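1,3-alpha-isomaltosidase (Kribbella flavida DSM 17836, PDB 5X3I) hydrolyses the alpha-1,3-glucosidic linkages of a cyclic tetrasaccharide made from starch, releasing isomaltose inside the cell. Local coordinates at residues 170-174 against 259-263; 573-579 against 612-617; 443-449 against 499-503; 665-671 against 695-699. The protein carries 1 engineered substitution. All coordinates share one frame; numbering follows the deposited sequence.

Contact 1: 170-174 against 259-263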
loop_
_atom_site.group_PDB
_atom_site.type_symbol
_atom_site.label_atom_id
_atom_site.label_comp_id
_atom_site.label_asym_id
_atom_site.label_seq_id
_atom_site.Cartn_x
_atom_site.Cartn_y
_atom_site.Cartn_z
ATOM N N GLY A 170 25.373 -0.568 -20.950
ATOM C CA GLY A 170 25.897 -0.013 -19.715
ATOM C C GLY A 170 25.764 -0.949 -18.532
ATOM O O GLY A 170 25.621 -2.154 -18.712
ATOM N N VAL A 171 25.819 -0.394 -17.322
ATOM C CA VAL A 171 25.635 -1.190 -16.119
ATOM C C VAL A 171 24.192 -1.091 -15.634
ATOM O O VAL A 171 23.755 -0.049 -15.144
ATOM C CB VAL A 171 26.567 -0.742 -14.997
ATOM C CG1 VAL A 171 26.496 -1.721 -13.849
ATOM C CG2 VAL A 171 27.996 -0.615 -15.512
ATOM N N HIS A 172 23.466 -2.190 -15.779
ATOM C CA HIS A 172 22.038 -2.233 -15.505
ATOM C C HIS A 172 21.669 -2.425 -14.039
ATOM O O HIS A 172 20.757 -1.772 -13.539
ATOM C CB HIS A 172 21.404 -3.331 -16.357
ATOM C CG HIS A 172 21.695 -3.185 -17.817
ATOM N ND1 HIS A 172 20.954 -2.368 -18.644
ATOM C CD2 HIS A 172 22.668 -3.722 -18.590
ATOM C CE1 HIS A 172 21.450 -2.423 -19.869
ATOM N NE2 HIS A 172 22.491 -3.233 -19.862
ATOM N N ARG A 173 22.371 -3.327 -13.360
ATOM C CA ARG A 173 22.073 -3.654 -11.967
ATOM C C ARG A 173 23.348 -3.898 -11.181
ATOM O O ARG A 173 24.363 -4.317 -11.748
ATOM C CB ARG A 173 21.189 -4.900 -11.860
ATOM C CG ARG A 173 19.927 -4.865 -12.693
ATOM C CD ARG A 173 18.984 -5.991 -12.337
ATOM N NE ARG A 173 17.781 -5.910 -13.151
ATOM C CZ ARG A 173 16.792 -6.795 -13.130
ATOM N NH1 ARG A 173 16.846 -7.851 -12.342
ATOM N NH2 ARG A 173 15.749 -6.621 -13.916
ATOM N N GLY A 174 23.314 -3.568 -9.895
ATOM C CA GLY A 174 24.277 -4.083 -8.943
ATOM C C GLY A 174 23.706 -5.232 -8.137
ATOM O O GLY A 174 22.484 -5.369 -8.003
ATOM N N GLU A 259 19.858 -7.328 -4.712
ATOM C CA GLU A 259 19.991 -6.899 -6.100
ATOM C C GLU A 259 19.305 -5.548 -6.284
ATOM O O GLU A 259 18.194 -5.332 -5.789
ATOM C CB GLU A 259 19.397 -7.947 -7.048
ATOM C CG GLU A 259 19.773 -7.788 -8.509
ATOM C CD GLU A 259 19.390 -8.999 -9.352
ATOM O OE1 GLU A 259 19.458 -10.137 -8.852
ATOM O OE2 GLU A 259 19.001 -8.814 -10.518
ATOM N N VAL A 260 19.972 -4.658 -7.005
ATOM C CA VAL A 260 19.573 -3.269 -7.128
ATOM C C VAL A 260 19.542 -2.753 -8.569
ATOM O O VAL A 260 20.565 -2.743 -9.247
ATOM C CB VAL A 260 20.528 -2.367 -6.331
ATOM C CG1 VAL A 260 20.127 -0.920 -6.480
ATOM C CG2 VAL A 260 20.562 -2.788 -4.876
ATOM N N ALA A 261 18.377 -2.302 -9.026
ATOM C CA ALA A 261 18.279 -1.642 -10.321
ATOM C C ALA A 261 19.017 -0.312 -10.278
ATOM O O ALA A 261 18.957 0.399 -9.278
ATOM C CB ALA A 261 16.831 -1.433 -10.715
ATOM N N LEU A 262 19.714 0.015 -11.364
ATOM C CA LEU A 262 20.551 1.208 -11.418
ATOM C C LEU A 262 20.073 2.196 -12.465
ATOM O O LEU A 262 19.401 1.829 -13.421
ATOM C CB LEU A 262 22.012 0.833 -11.716
ATOM C CG LEU A 262 22.746 -0.034 -10.696
ATOM C CD1 LEU A 262 24.063 -0.545 -11.272
ATOM C CD2 LEU A 262 22.997 0.757 -9.430
ATOM N N GLY A 263 20.424 3.459 -12.260
ATOM C CA GLY A 263 20.290 4.475 -13.282
ATOM C C GLY A 263 21.606 4.610 -14.034
ATOM O O GLY A 263 22.322 3.634 -14.205
HETATM O O HOH W 1 24.760 2.415 -14.092
#
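Arg173 and Glu259 meet in a salt bridge at one end of a pair of antiparallel strands. The arginine chain is extended from CG to NE and brings its guanidinium edge-on to the acid; Arg173 NH1 lies 3.0 Å from Glu259 OE2, with the oxygen in the guanidinium plane. The carboxylate is turned 45° against that plane and is met on the anti side of OE2, tilted out of the carboxylate plane, while Glu259 OE1 forms a second salt bridge with Arg175. CG of Glu259 stands opposite the backbone N (chi1 -166°), and the straight chain beyond it carries the acid across to the arginine. Between the strands, Gly174 and Val260 form a hydrogen-bonded pair, with Val260 N to Gly174 O at 2.8 Å, and Arg173 faces Ala261 as a non-hydrogen-bonded pair. Both strands belong to the six-stranded antiparallel sheet of the galactose mutarotase-like domain, where His172 and Arg173 both face Leu165 on strand 159-167 in a classic beta bulge. Beyond Ala261 the second strand ends, yet Leu262 N still donates to His172 O at 3.0 Å. The Leu262 side chain leans over the first strand, its CD1 3.7 Å from Val171 CG1. Further along, a water bridges Val171 O and Gly263 O.

Contact 2: 573-579 against 612-617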
loop_
_atom_site.group_PDB
_atom_site.type_symbol
_atom_site.label_atom_id
_atom_site.label_comp_id
_atom_site.label_asym_id
_atom_site.label_seq_id
_atom_site.Cartn_x
_atom_site.Cartn_y
_atom_site.Cartn_z
ATOM N N VAL A 573 -20.522 -11.095 3.466
ATOM C CA VAL A 573 -20.350 -10.608 4.821
ATOM C C VAL A 573 -19.686 -11.678 5.691
ATOM O O VAL A 573 -20.063 -12.836 5.626
ATOM C CB VAL A 573 -21.713 -10.204 5.422
ATOM C CG1 VAL A 573 -21.581 -9.863 6.887
ATOM C CG2 VAL A 573 -22.317 -9.042 4.640
ATOM N N PRO A 574 -18.670 -11.295 6.478
ATOM C CA PRO A 574 -17.998 -12.251 7.364
ATOM C C PRO A 574 -18.939 -12.909 8.359
ATOM O O PRO A 574 -19.906 -12.284 8.788
ATOM C CB PRO A 574 -16.974 -11.381 8.103
ATOM C CG PRO A 574 -17.487 -9.992 7.972
ATOM C CD PRO A 574 -18.088 -9.952 6.604
ATOM N N ASP A 575 -18.646 -14.146 8.735
ATOM C CA ASP A 575 -19.389 -14.802 9.802
ATOM C C ASP A 575 -19.102 -14.118 11.142
ATOM O O ASP A 575 -18.132 -13.372 11.277
ATOM C CB ASP A 575 -19.054 -16.298 9.866
ATOM C CG ASP A 575 -17.584 -16.558 10.074
ATOM O OD1 ASP A 575 -17.149 -16.631 11.236
ATOM O OD2 ASP A 575 -16.856 -16.685 9.068
ATOM N N ALA A 576 -19.977 -14.344 12.117
ATOM C CA ALA A 576 -19.900 -13.649 13.401
ATOM C C ALA A 576 -18.582 -13.881 14.135
ATOM O O ALA A 576 -18.056 -12.972 14.773
ATOM C CB ALA A 576 -21.072 -14.058 14.289
ATOM N N GLU A 577 -18.047 -15.092 14.048
ATOM C CA GLU A 577 -16.842 -15.421 14.798
ATOM C C GLU A 577 -15.616 -14.676 14.272
ATOM O O GLU A 577 -14.872 -14.090 15.047
ATOM C CB GLU A 577 -16.584 -16.933 14.783
ATOM C CG GLU A 577 -15.318 -17.343 15.516
ATOM C CD GLU A 577 -15.085 -18.848 15.491
ATOM O OE1 GLU A 577 -15.669 -19.525 14.628
ATOM O OE2 GLU A 577 -14.313 -19.349 16.331
ATOM N N LEU A 578 -15.402 -14.707 12.963
ATOM C CA LEU A 578 -14.301 -13.958 12.360
ATOM C C LEU A 578 -14.442 -12.463 12.645
ATOM O O LEU A 578 -13.486 -11.812 13.035
ATOM C CB LEU A 578 -14.242 -14.198 10.850
ATOM C CG LEU A 578 -13.281 -13.309 10.059
ATOM C CD1 LEU A 578 -11.863 -13.469 10.556
ATOM C CD2 LEU A 578 -13.368 -13.575 8.554
ATOM N N TYR A 579 -15.644 -11.934 12.458
ATOM C CA TYR A 579 -15.892 -10.504 12.657
ATOM C C TYR A 579 -15.508 -10.072 14.075
ATOM O O TYR A 579 -14.765 -9.116 14.254
ATOM C CB TYR A 579 -17.356 -10.183 12.372
ATOM C CG TYR A 579 -17.721 -8.709 12.380
ATOM C CD1 TYR A 579 -17.284 -7.856 11.374
ATOM C CD2 TYR A 579 -18.531 -8.186 13.374
ATOM C CE1 TYR A 579 -17.639 -6.513 11.370
ATOM C CE2 TYR A 579 -18.896 -6.849 13.380
ATOM C CZ TYR A 579 -18.446 -6.015 12.377
ATOM O OH TYR A 579 -18.812 -4.686 12.383
ATOM N N HIS A 612 -25.392 -4.947 10.527
ATOM C CA HIS A 612 -25.661 -5.719 9.320
ATOM C C HIS A 612 -25.054 -7.110 9.423
ATOM O O HIS A 612 -25.614 -8.076 8.913
ATOM C CB HIS A 612 -25.142 -5.037 8.067
ATOM C CG HIS A 612 -25.524 -5.757 6.816
ATOM N ND1 HIS A 612 -26.835 -5.908 6.423
ATOM C CD2 HIS A 612 -24.778 -6.405 5.893
ATOM C CE1 HIS A 612 -26.878 -6.602 5.302
ATOM N NE2 HIS A 612 -25.644 -6.913 4.956
ATOM N N VAL A 613 -23.904 -7.204 10.077
ATOM C CA VAL A 613 -23.276 -8.496 10.287
ATOM C C VAL A 613 -24.177 -9.339 11.192
ATOM O O VAL A 613 -24.406 -10.517 10.926
ATOM C CB VAL A 613 -21.866 -8.356 10.892
ATOM C CG1 VAL A 613 -21.336 -9.707 11.336
ATOM C CG2 VAL A 613 -20.912 -7.725 9.875
ATOM N N ALA A 614 -24.703 -8.716 12.245
ATOM C CA ALA A 614 -25.650 -9.376 13.136
ATOM C C ALA A 614 -26.846 -9.878 12.354
ATOM O O ALA A 614 -27.255 -11.019 12.510
ATOM C CB ALA A 614 -26.100 -8.433 14.246
ATOM N N GLU A 615 -27.388 -9.026 11.493
ATOM C CA GLU A 615 -28.550 -9.387 10.701
ATOM C C GLU A 615 -28.254 -10.529 9.740
ATOM O O GLU A 615 -29.069 -11.428 9.574
ATOM C CB GLU A 615 -29.067 -8.184 9.915
ATOM C CG GLU A 615 -30.268 -8.515 9.047
ATOM C CD GLU A 615 -30.895 -7.293 8.402
ATOM O OE1 GLU A 615 -30.526 -6.157 8.774
ATOM O OE2 GLU A 615 -31.761 -7.470 7.518
ATOM N N THR A 616 -27.088 -10.487 9.105
ATOM C CA THR A 616 -26.746 -11.481 8.105
ATOM C C THR A 616 -26.542 -12.828 8.770
ATOM O O THR A 616 -27.041 -13.842 8.298
ATOM C CB THR A 616 -25.478 -11.102 7.314
ATOM O OG1 THR A 616 -25.671 -9.829 6.691
ATOM C CG2 THR A 616 -25.219 -12.115 6.225
ATOM N N THR A 617 -25.808 -12.820 9.875
ATOM C CA THR A 617 -25.470 -14.040 10.590
ATOM C C THR A 617 -26.593 -14.555 11.483
ATOM O O THR A 617 -26.632 -15.737 11.814
ATOM C CB THR A 617 -24.228 -13.839 11.457
ATOM O OG1 THR A 617 -24.500 -12.849 12.455
ATOM C CG2 THR A 617 -23.049 -13.401 10.598
#
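The carbonyl O of Val613, a residue whose side chain packs on Val573 and Tyr579, is gripped twice from within its own helix: Thr617 N lies 2.9 Å from it and Thr617 OG1 2.8 Å, arriving from opposite faces of the carbonyl plane. With its hydroxyl folded back over the helix (chi1 63°), Thr617 presents its methyl instead, and CG2 rests 3.6 Å from Ala576 N. His612 O is held in the same two-sided way by Thr616 N and OG1. Across the contact the meeting is apolar. Val613 CG2 stands over the centre of the Tyr579 ring, 3.8 Å from its centroid in a CH-pi contact, and also touches Val573 CG1 at 3.7 Å; its sister CG1 covers the CD2 side of the same ring face. The other branch of Val573, CG2, approaches His612 CD2 at 3.8 Å. Asp575 N-caps the first helix by accepting from Leu578 N through OD1 at 3.1 Å, and Tyr579 OH is bonded to Arg608 O. The contact thus sets the start of helix 576-586 and the loop before it against the last turns of helix 610-617 in the TIM-barrel domain, with Val622 of helix 622-650 touching Ala576, Tyr579 and Ala614.

Contact 3: 443-449 against 499-503. With SO4 (sulfate ion), chain I.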
loop_
_atom_site.group_PDB
_atom_site.type_symbol
_atom_site.label_atom_id
_atom_site.label_comp_id
_atom_site.label_asym_id
_atom_site.label_seq_id
_atom_site.Cartn_x
_atom_site.Cartn_y
_atom_site.Cartn_z
ATOM N N LEU A 443 2.834 15.055 -9.075
ATOM C CA LEU A 443 2.799 15.568 -7.712
ATOM C C LEU A 443 4.223 15.639 -7.199
ATOM O O LEU A 443 4.459 15.959 -6.043
ATOM C CB LEU A 443 1.905 14.703 -6.813
ATOM C CG LEU A 443 0.412 14.724 -7.189
ATOM C CD1 LEU A 443 -0.373 13.715 -6.390
ATOM C CD2 LEU A 443 -0.198 16.129 -7.041
ATOM N N SER A 444 5.171 15.326 -8.081
ATOM C CA SER A 444 6.582 15.415 -7.729
ATOM C C SER A 444 7.059 16.852 -7.541
ATOM O O SER A 444 8.122 17.067 -6.980
ATOM C CB SER A 444 7.454 14.732 -8.790
ATOM O OG SER A 444 7.694 15.581 -9.895
ATOM N N VAL A 445 6.302 17.830 -8.029
ATOM C CA VAL A 445 6.718 19.222 -7.868
ATOM C C VAL A 445 5.622 20.112 -7.271
ATOM O O VAL A 445 4.428 19.873 -7.452
ATOM C CB VAL A 445 7.186 19.843 -9.200
ATOM C CG1 VAL A 445 8.435 19.125 -9.716
ATOM C CG2 VAL A 445 6.081 19.805 -10.220
ATOM N N GLN A 446 6.058 21.156 -6.579
ATOM C CA GLN A 446 5.174 21.973 -5.773
ATOM C C GLN A 446 4.045 22.639 -6.570
ATOM O O GLN A 446 2.906 22.651 -6.106
ATOM C CB GLN A 446 5.981 23.039 -5.028
ATOM C CG GLN A 446 5.171 23.775 -3.972
ATOM C CD GLN A 446 4.630 22.854 -2.898
ATOM O OE1 GLN A 446 5.380 22.173 -2.210
ATOM N NE2 GLN A 446 3.315 22.836 -2.750
ATOM N N ARG A 447 4.349 23.174 -7.760
ATOM C CA ARG A 447 3.347 23.915 -8.523
ATOM C C ARG A 447 2.153 23.031 -8.881
ATOM O O ARG A 447 1.019 23.488 -8.882
ATOM C CB ARG A 447 3.942 24.549 -9.792
ATOM C CG ARG A 447 4.425 23.580 -10.878
ATOM C CD ARG A 447 4.978 24.323 -12.093
ATOM N NE ARG A 447 3.930 24.904 -12.928
ATOM C CZ ARG A 447 3.370 24.291 -13.964
ATOM N NH1 ARG A 447 2.426 24.893 -14.660
ATOM N NH2 ARG A 447 3.757 23.077 -14.314
ATOM N N THR A 448 2.407 21.766 -9.188
ATOM C CA THR A 448 1.317 20.872 -9.535
ATOM C C THR A 448 0.613 20.317 -8.291
ATOM O O THR A 448 -0.594 20.130 -8.314
ATOM C CB THR A 448 1.810 19.750 -10.438
ATOM O OG1 THR A 448 2.287 20.330 -11.653
ATOM C CG2 THR A 448 0.694 18.785 -10.774
ATOM N N ARG A 449 1.352 20.060 -7.216
ATOM C CA ARG A 449 0.710 19.729 -5.952
ATOM C C ARG A 449 -0.276 20.857 -5.589
ATOM O O ARG A 449 -1.417 20.575 -5.255
ATOM C CB ARG A 449 1.729 19.498 -4.827
ATOM C CG ARG A 449 2.561 18.198 -4.988
ATOM C CD ARG A 449 3.274 17.781 -3.717
ATOM N NE ARG A 449 4.287 18.736 -3.278
ATOM C CZ ARG A 449 5.568 18.707 -3.642
ATOM N NH1 ARG A 449 6.012 17.767 -4.481
ATOM N NH2 ARG A 449 6.404 19.630 -3.177
ATOM N N HIS A 499 4.694 11.412 -2.638
ATOM C CA HIS A 499 4.322 12.751 -3.081
ATOM C C HIS A 499 2.817 12.977 -2.915
ATOM O O HIS A 499 2.385 14.059 -2.536
ATOM C CB HIS A 499 4.696 12.988 -4.553
ATOM C CG HIS A 499 6.167 12.941 -4.837
ATOM N ND1 HIS A 499 7.096 13.631 -4.091
ATOM C CD2 HIS A 499 6.868 12.294 -5.804
ATOM C CE1 HIS A 499 8.305 13.411 -4.579
ATOM N NE2 HIS A 499 8.194 12.608 -5.624
ATOM N N TYR A 500 2.048 11.931 -3.205
ATOM C CA TYR A 500 0.589 11.974 -3.203
ATOM C C TYR A 500 0.040 12.216 -1.794
ATOM O O TYR A 500 -0.694 13.157 -1.580
ATOM C CB TYR A 500 0.046 10.671 -3.799
ATOM C CG TYR A 500 -1.445 10.426 -3.740
ATOM C CD1 TYR A 500 -2.368 11.447 -3.932
ATOM C CD2 TYR A 500 -1.928 9.137 -3.562
ATOM C CE1 TYR A 500 -3.729 11.185 -3.906
ATOM C CE2 TYR A 500 -3.270 8.872 -3.528
ATOM C CZ TYR A 500 -4.173 9.883 -3.708
ATOM O OH TYR A 500 -5.508 9.573 -3.689
ATOM N N ALA A 501 0.436 11.378 -0.849
ATOM C CA ALA A 501 0.108 11.574 0.553
ATOM C C ALA A 501 0.511 12.963 1.057
ATOM O O ALA A 501 -0.288 13.673 1.683
ATOM C CB ALA A 501 0.774 10.499 1.397
ATOM N N ARG A 502 1.755 13.327 0.789
ATOM C CA ARG A 502 2.320 14.603 1.195
ATOM C C ARG A 502 1.495 15.775 0.651
ATOM O O ARG A 502 1.264 16.755 1.354
ATOM C CB ARG A 502 3.781 14.699 0.724
ATOM C CG ARG A 502 4.502 16.001 1.048
ATOM C CD ARG A 502 4.516 16.948 -0.146
ATOM N NE ARG A 502 5.218 18.190 0.147
ATOM C CZ ARG A 502 6.510 18.400 -0.068
ATOM N NH1 ARG A 502 7.046 19.575 0.239
ATOM N NH2 ARG A 502 7.270 17.449 -0.589
ATOM N N ALA A 503 1.069 15.670 -0.605
ATOM C CA ALA A 503 0.306 16.744 -1.229
ATOM C C ALA A 503 -0.985 17.020 -0.453
ATOM O O ALA A 503 -1.312 18.159 -0.192
ATOM C CB ALA A 503 -0.006 16.421 -2.665
HETATM S S SO4 I . 10.694 18.997 -0.545
HETATM O O1 SO4 I . 10.263 18.774 0.829
HETATM O O2 SO4 I . 9.900 20.061 -1.150
HETATM O O3 SO4 I . 12.107 19.366 -0.562
HETATM O O4 SO4 I . 10.520 17.765 -1.296
HETATM O O HOH W 2 5.252 21.879 1.033
#
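Leu443 and His499 meet in the close-packed part of this contact, where Leu443 O lies 3.3 Å from His499 CB and Ser444 CA sits over the centre of the imidazole, 3.7 Å from its centroid. Leu443 CD1 runs beside Tyr500, and Ala503 CB fills in against Arg449 CD at 3.7 Å. The buried Arg449 guanidinium belongs here too, lying flat on that of Arg502, centres 3.7 Å apart and planes 17° from parallel. A bend at chi3 (-64°) turns Arg449 back toward its own segment: NH1 donates to Leu443 O at 2.8 Å, and NH2 to Gln446 OE1 at 2.9 Å, from above the amide plane. The loop 443-445 and the start of helix 446-454 thus pack on helix 496-510 of the TIM barrel. The looser side is the outer edge of Arg502, where Arg502 NH1 donates to sulfate O2 at 3.2 Å and a water links Arg502 NH1 to Gln446 OE1; Arg502 NE is paired with Asp506. The stacking of two like charges is probably tolerated because several of their N-H groups are bonded to carbonyls, an acid and an anion, and the sulfate, probably from the crystallisation liquor, suggests that this patch is electropositive.

Contact 4: 665-671 against 695-699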
loop_
_atom_site.group_PDB
_atom_site.type_symbol
_atom_site.label_atom_id
_atom_site.label_comp_id
_atom_site.label_asym_id
_atom_site.label_seq_id
_atom_site.Cartn_x
_atom_site.Cartn_y
_atom_site.Cartn_z
ATOM N N ASP A 665 15.678 -12.848 23.630
ATOM C CA ASP A 665 14.791 -13.952 23.961
ATOM C C ASP A 665 14.428 -14.703 22.690
ATOM O O ASP A 665 13.686 -14.192 21.853
ATOM C CB ASP A 665 13.529 -13.448 24.670
ATOM C CG ASP A 665 12.645 -14.577 25.175
ATOM O OD1 ASP A 665 12.771 -15.717 24.691
ATOM O OD2 ASP A 665 11.809 -14.329 26.062
ATOM N N PRO A 666 14.934 -15.937 22.553
ATOM C CA PRO A 666 14.704 -16.736 21.347
ATOM C C PRO A 666 13.253 -17.166 21.191
ATOM O O PRO A 666 12.791 -17.359 20.072
ATOM C CB PRO A 666 15.612 -17.955 21.555
ATOM C CG PRO A 666 15.786 -18.048 23.030
ATOM C CD PRO A 666 15.779 -16.640 23.534
ATOM N N GLU A 667 12.541 -17.302 22.301
ATOM C CA GLU A 667 11.183 -17.821 22.260
ATOM C C GLU A 667 10.194 -16.903 21.524
ATOM O O GLU A 667 9.185 -17.368 20.997
ATOM C CB GLU A 667 10.687 -18.090 23.681
ATOM C CG GLU A 667 9.284 -18.672 23.755
ATOM C CD GLU A 667 9.163 -20.032 23.105
ATOM O OE1 GLU A 667 10.203 -20.664 22.839
ATOM O OE2 GLU A 667 8.019 -20.476 22.861
ATOM N N ILE A 668 10.495 -15.611 21.465
ATOM C CA ILE A 668 9.566 -14.652 20.861
ATOM C C ILE A 668 9.216 -14.999 19.411
ATOM O O ILE A 668 8.102 -14.751 18.964
ATOM C CB ILE A 668 10.125 -13.215 20.913
ATOM C CG1 ILE A 668 11.355 -13.072 20.014
ATOM C CG2 ILE A 668 10.428 -12.809 22.348
ATOM C CD1 ILE A 668 12.089 -11.789 20.197
ATOM N N TRP A 669 10.151 -15.614 18.696
ATOM C CA TRP A 669 9.967 -15.895 17.281
ATOM C C TRP A 669 8.981 -17.018 17.029
ATOM O O TRP A 669 8.516 -17.193 15.913
ATOM C CB TRP A 669 11.314 -16.215 16.633
ATOM C CG TRP A 669 12.260 -15.082 16.776
ATOM C CD1 TRP A 669 13.369 -15.037 17.551
ATOM C CD2 TRP A 669 12.149 -13.799 16.155
ATOM N NE1 TRP A 669 13.974 -13.814 17.441
ATOM C CE2 TRP A 669 13.245 -13.034 16.588
ATOM C CE3 TRP A 669 11.231 -13.226 15.272
ATOM C CZ2 TRP A 669 13.452 -11.725 16.168
ATOM C CZ3 TRP A 669 11.440 -11.922 14.853
ATOM C CH2 TRP A 669 12.541 -11.187 15.301
ATOM N N ASN A 670 8.647 -17.764 18.073
ATOM C CA ASN A 670 7.635 -18.801 17.970
ATOM C C ASN A 670 6.225 -18.231 18.121
ATOM O O ASN A 670 5.238 -18.952 18.024
ATOM C CB ASN A 670 7.880 -19.887 19.019
ATOM C CG ASN A 670 9.174 -20.653 18.774
ATOM O OD1 ASN A 670 9.574 -20.871 17.632
ATOM N ND2 ASN A 670 9.833 -21.058 19.850
ATOM N N HIS A 671 6.137 -16.924 18.356
ATOM C CA HIS A 671 4.840 -16.266 18.508
ATOM C C HIS A 671 4.805 -14.941 17.751
ATOM O O HIS A 671 4.724 -13.881 18.362
ATOM C CB HIS A 671 4.540 -16.043 19.987
ATOM C CG HIS A 671 4.787 -17.254 20.823
ATOM N ND1 HIS A 671 3.856 -18.257 20.968
ATOM C CD2 HIS A 671 5.877 -17.647 21.521
ATOM C CE1 HIS A 671 4.355 -19.208 21.735
ATOM N NE2 HIS A 671 5.579 -18.863 22.083
ATOM N N THR A 695 -3.069 -19.568 23.934
ATOM C CA THR A 695 -1.836 -19.521 24.698
ATOM C C THR A 695 -0.964 -18.359 24.272
ATOM O O THR A 695 -0.716 -18.153 23.087
ATOM C CB THR A 695 -1.053 -20.830 24.560
ATOM O OG1 THR A 695 -1.855 -21.901 25.066
ATOM C CG2 THR A 695 0.235 -20.754 25.354
ATOM N N THR A 696 -0.499 -17.609 25.265
ATOM C CA THR A 696 0.285 -16.408 25.053
ATOM C C THR A 696 1.657 -16.570 25.687
ATOM O O THR A 696 1.773 -17.127 26.772
ATOM C CB THR A 696 -0.423 -15.170 25.658
ATOM O OG1 THR A 696 -1.722 -15.028 25.077
ATOM C CG2 THR A 696 0.378 -13.918 25.415
ATOM N N TYR A 697 2.698 -16.099 25.016
ATOM C CA TYR A 697 4.019 -16.126 25.614
ATOM C C TYR A 697 4.367 -14.760 26.164
ATOM O O TYR A 697 4.530 -13.794 25.421
ATOM C CB TYR A 697 5.092 -16.577 24.614
ATOM C CG TYR A 697 6.495 -16.426 25.165
ATOM C CD1 TYR A 697 6.998 -17.325 26.095
ATOM C CD2 TYR A 697 7.307 -15.376 24.775
ATOM C CE1 TYR A 697 8.270 -17.182 26.617
ATOM C CE2 TYR A 697 8.580 -15.228 25.289
ATOM C CZ TYR A 697 9.056 -16.140 26.209
ATOM O OH TYR A 697 10.324 -15.994 26.719
ATOM N N LEU A 698 4.484 -14.690 27.480
ATOM C CA LEU A 698 4.859 -13.459 28.144
ATOM C C LEU A 698 6.355 -13.443 28.405
ATOM O O LEU A 698 6.870 -14.299 29.109
ATOM C CB LEU A 698 4.091 -13.300 29.454
ATOM C CG LEU A 698 2.567 -13.263 29.360
ATOM C CD1 LEU A 698 1.960 -13.145 30.743
ATOM C CD2 LEU A 698 2.127 -12.109 28.490
ATOM N N PRO A 699 7.053 -12.446 27.856
ATOM C CA PRO A 699 8.495 -12.320 28.064
ATOM C C PRO A 699 8.814 -11.909 29.494
ATOM O O PRO A 699 7.911 -11.850 30.329
ATOM C CB PRO A 699 8.896 -11.229 27.076
ATOM C CG PRO A 699 7.663 -10.401 26.924
ATOM C CD PRO A 699 6.512 -11.353 27.030
#
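Tyr697 is the residue of strand 693-698 around which the loop 665-671 closes. Glu667 CG stands over the centre of its ring, 3.4 Å from the centroid in a CH-pi contact. At the phenol end, Asp665 OD2 lies in the ring plane beside OH, with the carboxylate turned 82° from the ring; it probably accepts a hydrogen bond from the hydroxyl, though the modelled 2.3 Å between Tyr697 OH and Asp665 OD2 makes its details doubtful. At the root of the same side chain, Tyr697 CB covers one face of the His671 imidazole, 3.6 Å from its centroid. The two rings are nearly parallel, 7° apart, but slid so far that they barely overlap. Ile668 CG2 adds a looser apolar contact with Tyr697 CE2 at 4.2 Å.

The next shell positions these groups. Asp665 OD1 accepts from Glu667 N at 2.9 Å, an Asx turn that starts the 3-10 segment 667-670. A bend at chi2 (63°) lays the Glu667 methylenes over the phenol while its carboxylate turns away to two donors: His671 NE2 to OE2 at 3.0 Å, and Asn670 ND2 to OE1 at 3.0 Å. Asn670 CB backs the other imidazole face. Farther out, Leu716 of the paired strand 715-720 touches both His671 and Tyr697, where the loop packs on the two-stranded sheet of the C-terminal domain. Chemically, the Glu667 carboxylate helps to fix the rotation of the His671 ring, together with Tyr697 CB and Asn670 CB on its two faces, and would probably favour its protonated form, while Asp665 probably links the phenol hydroxyl to the loop backbone.

Contact 3 is the one beside the active site: the Tyr500 side chain is about 5 Å from that of Ala471, the engineered replacement at the inferred nucleophile position, and Tyr500 OH bonds to Ala471 O. Contact 2 shares the TIM-barrel domain but lies on the other side of the chain's centre, about 41 Å from contact 3 between centres. Contact 1, in the mutarotase-like domain, is about 28 Å from contact 3, centre to centre. Contacts 2 and 4 come within about 14 Å at their nearest atoms, and Glu577 OE2 reaches toward the C-terminal domain to bond Gly690 N. From contact 4, Trp669 makes a cation-pi contact with Arg185, in the mutarotase-like range that also holds segment 170-174.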